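Local coordinates for putative iron binding protein (Bordetella pertussis Tohama I, PDB 1Y9U) that probably binds ferric iron in the periplasm as the solute-binding component of an iron uptake system, at residues Ser86-Asn91 with Tyr277-Gly282; Leu109-Asp114 with Cys191-Ala196. All coordinates share one frame; numbering follows the deposited sequence.

Contact 1. Residues Ser86-Asn91 with Tyr277-Gly282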
loop_
_atom_site.group_PDB
_atom_site.type_symbol
_atom_site.label_atom_id
_atom_site.label_comp_id
_atom_site.label_asym_id
_atom_site.label_seq_id
_atom_site.Cartn_x
_atom_site.Cartn_y
_atom_site.Cartn_z
ATOM N N SER A 86 18.146 6.593 -7.226
ATOM C CA SER A 86 19.022 5.613 -6.623
ATOM C C SER A 86 18.454 4.985 -5.374
ATOM O O SER A 86 18.959 3.974 -4.935
ATOM C CB SER A 86 20.390 6.224 -6.311
ATOM O OG SER A 86 20.324 7.228 -5.318
ATOM N N VAL A 87 17.454 5.622 -4.764
ATOM C CA VAL A 87 16.787 5.088 -3.580
ATOM C C VAL A 87 15.587 4.222 -3.944
ATOM O O VAL A 87 15.421 3.140 -3.417
ATOM C CB VAL A 87 16.308 6.209 -2.629
ATOM C CG1 VAL A 87 15.436 5.624 -1.521
ATOM C CG2 VAL A 87 17.496 6.946 -2.050
ATOM N N VAL A 88 14.743 4.715 -4.822
ATOM C CA VAL A 88 13.485 4.027 -5.133
ATOM C C VAL A 88 13.725 3.033 -6.263
ATOM O O VAL A 88 14.164 3.431 -7.338
ATOM C CB VAL A 88 12.427 5.053 -5.542
ATOM C CG1 VAL A 88 11.122 4.354 -5.913
ATOM C CG2 VAL A 88 12.191 6.057 -4.414
ATOM N N PRO A 89 13.453 1.746 -6.049
ATOM C CA PRO A 89 13.633 0.764 -7.131
ATOM C C PRO A 89 12.845 1.148 -8.388
ATOM O O PRO A 89 11.780 1.749 -8.305
ATOM C CB PRO A 89 13.088 -0.533 -6.515
ATOM C CG PRO A 89 13.304 -0.374 -5.058
ATOM C CD PRO A 89 12.996 1.098 -4.802
ATOM N N ALA A 90 13.365 0.797 -9.559
ATOM C CA ALA A 90 12.780 1.202 -10.824
ATOM C C ALA A 90 11.318 0.764 -10.986
ATOM O O ALA A 90 10.508 1.495 -11.539
ATOM C CB ALA A 90 13.636 0.683 -12.011
ATOM N N ASN A 91 10.983 -0.413 -10.471
ATOM C CA ASN A 91 9.603 -0.882 -10.575
ATOM C C ASN A 91 8.603 -0.112 -9.702
ATOM O O ASN A 91 7.393 -0.280 -9.847
ATOM C CB ASN A 91 9.539 -2.400 -10.329
ATOM C CG ASN A 91 9.782 -2.778 -8.888
ATOM O OD1 ASN A 91 10.714 -2.303 -8.249
ATOM N ND2 ASN A 91 8.935 -3.678 -8.369
ATOM N N TYR A 277 6.146 -0.643 5.188
ATOM C CA TYR A 277 7.517 -1.047 4.899
ATOM C C TYR A 277 8.178 0.086 4.127
ATOM O O TYR A 277 7.637 0.550 3.140
ATOM C CB TYR A 277 7.511 -2.365 4.105
ATOM C CG TYR A 277 8.796 -3.179 4.235
ATOM C CD1 TYR A 277 8.894 -4.242 5.135
ATOM C CD2 TYR A 277 9.913 -2.874 3.465
ATOM C CE1 TYR A 277 10.046 -4.983 5.245
ATOM C CE2 TYR A 277 11.090 -3.602 3.599
ATOM C CZ TYR A 277 11.140 -4.657 4.478
ATOM O OH TYR A 277 12.313 -5.388 4.608
ATOM N N PRO A 278 9.362 0.532 4.546
ATOM C CA PRO A 278 10.012 1.636 3.839
ATOM C C PRO A 278 10.449 1.240 2.440
ATOM O O PRO A 278 10.808 0.103 2.199
ATOM C CB PRO A 278 11.220 1.967 4.709
ATOM C CG PRO A 278 11.334 0.909 5.705
ATOM C CD PRO A 278 10.150 0.035 5.678
ATOM N N VAL A 279 10.427 2.189 1.524
ATOM C CA VAL A 279 10.955 1.923 0.180
ATOM C C VAL A 279 12.488 1.858 0.145
ATOM O O VAL A 279 13.062 1.128 -0.647
ATOM C CB VAL A 279 10.427 2.966 -0.856
ATOM C CG1 VAL A 279 11.011 4.365 -0.636
ATOM C CG2 VAL A 279 10.691 2.504 -2.270
ATOM N N ARG A 280 13.140 2.651 0.992
ATOM C CA ARG A 280 14.595 2.748 0.999
ATOM C C ARG A 280 15.193 1.535 1.687
ATOM O O ARG A 280 14.787 1.184 2.794
ATOM C CB ARG A 280 15.006 4.013 1.745
ATOM C CG ARG A 280 16.496 4.276 1.811
ATOM C CD ARG A 280 16.842 5.332 2.814
ATOM N NE ARG A 280 18.280 5.627 2.836
ATOM C CZ ARG A 280 18.882 6.560 2.120
ATOM N NH1 ARG A 280 18.195 7.356 1.350
ATOM N NH2 ARG A 280 20.207 6.688 2.188
ATOM N N ALA A 281 16.183 0.901 1.047
ATOM C CA ALA A 281 16.903 -0.214 1.653
ATOM C C ALA A 281 17.651 0.219 2.924
ATOM O O ALA A 281 18.137 1.351 3.012
ATOM C CB ALA A 281 17.905 -0.790 0.654
ATOM N N GLY A 282 17.785 -0.687 3.883
ATOM C CA GLY A 282 18.596 -0.452 5.048
ATOM C C GLY A 282 18.012 0.460 6.088
ATOM O O GLY A 282 18.734 1.043 6.885
HETATM O O HOH W 1 16.831 1.825 -1.593
#
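V87 and R280 meet through their side chains, with the V87 methyls spread along the arginine. CG1 of V87 lies 3.7 Å from CB of R280 and equally close to its CG. CG2 of V87 reaches further out, 3.5 Å from NH1 of R280. One valine therefore touches both the root and the tip of the arginine. R280 can offer this length because its chain is extended from CG to NE, with CG anti to the backbone N (chi1 -179°).

The second patch is about as large and wholly apolar. CG2 of V279 touches CD of P89 at 3.7 Å and, more loosely, CG1 of V88 at 4.1 Å. V279 holds this methyl anti to its own backbone N, which directs it at the proline ring.

The backbones are bridged by a water. It donates to O of V87 at 2.7 Å and accepts from N of A281 at 2.9 Å. No direct hydrogen bond joins the two segments.

Outer partners fix the arginine at both ends. Its NH1 donates to V262 O, and its backbone N is bonded to Q267 OE1 of helix 264-273. V88 also packs on Y100 of strand 100-112.

The contact lies away from the iron-binding tyrosines. It is loop packing within a periplasmic-binding-protein fold. The region of helix 82-87 and the chain that follows it rest against the loop that leaves strand 277-278, a short strand of the large mixed sheet.

Contact 2. Residues Leu109-Asp114 with Cys191-Ala196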
loop_
_atom_site.group_PDB
_atom_site.type_symbol
_atom_site.label_atom_id
_atom_site.label_comp_id
_atom_site.label_asym_id
_atom_site.label_seq_id
_atom_site.Cartn_x
_atom_site.Cartn_y
_atom_site.Cartn_z
ATOM N N LEU A 109 -0.956 -13.096 4.028
ATOM C CA LEU A 109 -1.857 -14.084 4.578
ATOM C C LEU A 109 -1.786 -14.029 6.094
ATOM O O LEU A 109 -0.724 -14.215 6.678
ATOM C CB LEU A 109 -1.470 -15.477 4.097
ATOM C CG LEU A 109 -2.541 -16.559 4.262
ATOM C CD1 LEU A 109 -3.719 -16.361 3.289
ATOM C CD2 LEU A 109 -1.945 -17.946 4.104
ATOM N N TYR A 110 -2.905 -13.719 6.733
ATOM C CA TYR A 110 -3.026 -13.897 8.177
ATOM C C TYR A 110 -3.312 -15.355 8.423
ATOM O O TYR A 110 -4.120 -15.931 7.706
ATOM C CB TYR A 110 -4.178 -13.100 8.738
ATOM C CG TYR A 110 -4.100 -11.580 8.665
ATOM C CD1 TYR A 110 -3.069 -10.899 8.024
ATOM C CD2 TYR A 110 -5.116 -10.811 9.260
ATOM C CE1 TYR A 110 -3.068 -9.508 7.961
ATOM C CE2 TYR A 110 -5.106 -9.441 9.209
ATOM C CZ TYR A 110 -4.065 -8.786 8.583
ATOM O OH TYR A 110 -4.121 -7.409 8.480
ATOM N N VAL A 111 -2.644 -15.954 9.403
ATOM C CA VAL A 111 -2.714 -17.387 9.653
ATOM C C VAL A 111 -2.887 -17.626 11.142
ATOM O O VAL A 111 -2.174 -17.024 11.945
ATOM C CB VAL A 111 -1.426 -18.092 9.175
ATOM C CG1 VAL A 111 -1.485 -19.585 9.444
ATOM C CG2 VAL A 111 -1.174 -17.782 7.685
ATOM N N GLU A 112 -3.777 -18.535 11.523
ATOM C CA GLU A 112 -3.907 -18.923 12.923
ATOM C C GLU A 112 -2.516 -19.251 13.456
ATOM O O GLU A 112 -1.745 -19.942 12.784
ATOM C CB GLU A 112 -4.815 -20.134 13.046
ATOM C CG GLU A 112 -5.411 -20.337 14.427
ATOM C CD GLU A 112 -4.468 -20.972 15.442
ATOM O OE1 GLU A 112 -3.554 -21.722 15.040
ATOM O OE2 GLU A 112 -4.664 -20.685 16.653
ATOM N N LYS A 113 -2.193 -18.776 14.657
ATOM C CA LYS A 113 -0.811 -18.738 15.096
ATOM C C LYS A 113 -0.082 -20.086 15.119
ATOM O O LYS A 113 1.130 -20.120 14.963
ATOM C CB LYS A 113 -0.704 -18.079 16.473
ATOM C CG LYS A 113 -1.353 -18.903 17.589
ATOM C CD LYS A 113 -1.439 -18.130 18.894
ATOM C CE LYS A 113 -2.104 -18.933 20.004
ATOM N NZ LYS A 113 -1.238 -20.064 20.473
ATOM N N ASP A 114 -0.807 -21.174 15.303
ATOM C CA ASP A 114 -0.177 -22.497 15.377
ATOM C C ASP A 114 -0.404 -23.392 14.172
ATOM O O ASP A 114 -0.003 -24.550 14.164
ATOM C CB ASP A 114 -0.662 -23.228 16.623
ATOM C CG ASP A 114 -0.258 -22.524 17.892
ATOM O OD1 ASP A 114 0.944 -22.191 18.012
ATOM O OD2 ASP A 114 -1.087 -22.284 18.797
ATOM N N CYS A 191 -12.462 -18.900 10.517
ATOM C CA CYS A 191 -11.525 -19.217 9.453
ATOM C C CYS A 191 -10.140 -19.474 10.020
ATOM O O CYS A 191 -9.859 -19.152 11.178
ATOM C CB CYS A 191 -11.473 -18.099 8.403
ATOM S SG CYS A 191 -11.264 -16.446 9.094
ATOM N N ASP A 192 -9.278 -20.092 9.228
ATOM C CA ASP A 192 -7.898 -20.365 9.613
ATOM C C ASP A 192 -6.901 -19.397 8.980
ATOM O O ASP A 192 -5.837 -19.176 9.520
ATOM C CB ASP A 192 -7.504 -21.805 9.249
ATOM C CG ASP A 192 -8.207 -22.828 10.101
ATOM O OD1 ASP A 192 -8.661 -22.487 11.218
ATOM O OD2 ASP A 192 -8.347 -23.993 9.696
ATOM N N ILE A 193 -7.235 -18.888 7.798
ATOM C CA ILE A 193 -6.357 -18.006 7.040
ATOM C C ILE A 193 -7.182 -16.935 6.340
ATOM O O ILE A 193 -8.387 -17.067 6.179
ATOM C CB ILE A 193 -5.507 -18.781 5.974
ATOM C CG1 ILE A 193 -6.394 -19.355 4.854
ATOM C CG2 ILE A 193 -4.677 -19.870 6.623
ATOM C CD1 ILE A 193 -5.581 -20.109 3.789
ATOM N N GLY A 194 -6.531 -15.867 5.904
ATOM C CA GLY A 194 -7.208 -14.868 5.083
ATOM C C GLY A 194 -6.241 -13.869 4.525
ATOM O O GLY A 194 -5.143 -13.741 5.039
ATOM N N LEU A 195 -6.649 -13.148 3.493
ATOM C CA LEU A 195 -5.786 -12.140 2.884
ATOM C C LEU A 195 -6.113 -10.796 3.472
ATOM O O LEU A 195 -7.279 -10.429 3.584
ATOM C CB LEU A 195 -5.999 -12.058 1.365
ATOM C CG LEU A 195 -5.386 -13.160 0.517
ATOM C CD1 LEU A 195 -5.865 -13.017 -0.931
ATOM C CD2 LEU A 195 -3.870 -13.119 0.599
ATOM N N ALA A 196 -5.070 -10.073 3.859
ATOM C CA ALA A 196 -5.198 -8.769 4.490
ATOM C C ALA A 196 -3.826 -8.105 4.520
ATOM O O ALA A 196 -2.801 -8.755 4.327
ATOM C CB ALA A 196 -5.786 -8.897 5.875
#
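Y110 and A196 make the tightest side-chain contact here, between two antiparallel strands of the mixed sheet of this periplasmic-binding-protein fold. CB of A196 sits over one face of the tyrosine ring, a CH-pi contact with 3.5 Å from that CB to the ring centroid. It is displaced toward the phenolic rim and comes within 3.2 Å of CZ of Y110. CG of Y110 is anti to its own carbonyl carbon (chi1 -65°), and the ring extends along the partner strand as far as A196.

The N-to-C directions of strands 109-112 and 193-196 differ by 152°, close to antiparallel. Y110 and G194 form the hydrogen-bonded pair. N of Y110 donates to O of G194 at 2.8 Å, and N of G194 returns a bond to O of Y110 at 3.0 Å. L109 with L195 and V111 with I193 are the flanking non-hydrogen-bonded pairs.

The side chains of those four residues share the other face of the sheet. CD1 of L109 reaches CB of I193 at 4.0 Å, while L195 and V111 make wider contacts. L125 packs on I193 and L195 from outside the pair. On the Y110 face, the ring also touches Y200, an iron ligand in another structure of this protein. The hydroxyl of Y110 is hydrogen-bonded to N197 O, which probably helps hold the ring beside the iron site.

Toward K113 and D114 the contact thins out and becomes more exposed. N of E112 still bonds O of D192. The glutamate chain then bends at chi2 (-79°), and its carboxylate leads away from the partner strand. There OE1 of E112 accepts from N of D114 at 2.8 Å, approached from above the carboxylate plane.

From the N terminus, the chain first reaches segment 86-91, which lies on helix 82-87. It then enters strand 100-112, whose last part supplies 109-112 to contact 2. After 76 intervening residues, 37 of them helical, segment 191-196 returns to pair with that strand and closes the inner loop. The chain runs on to 277-282, where contact 1 closes the outer loop. Contact 2 is thus nested inside contact 1. Their centres are 28 Å apart and they do not touch. The long strand 100-112 relates them: it pairs with strand 277-278 and with strand 193-197. Contact 2 lies by the iron-binding tyrosines, and contact 1 is remote from them.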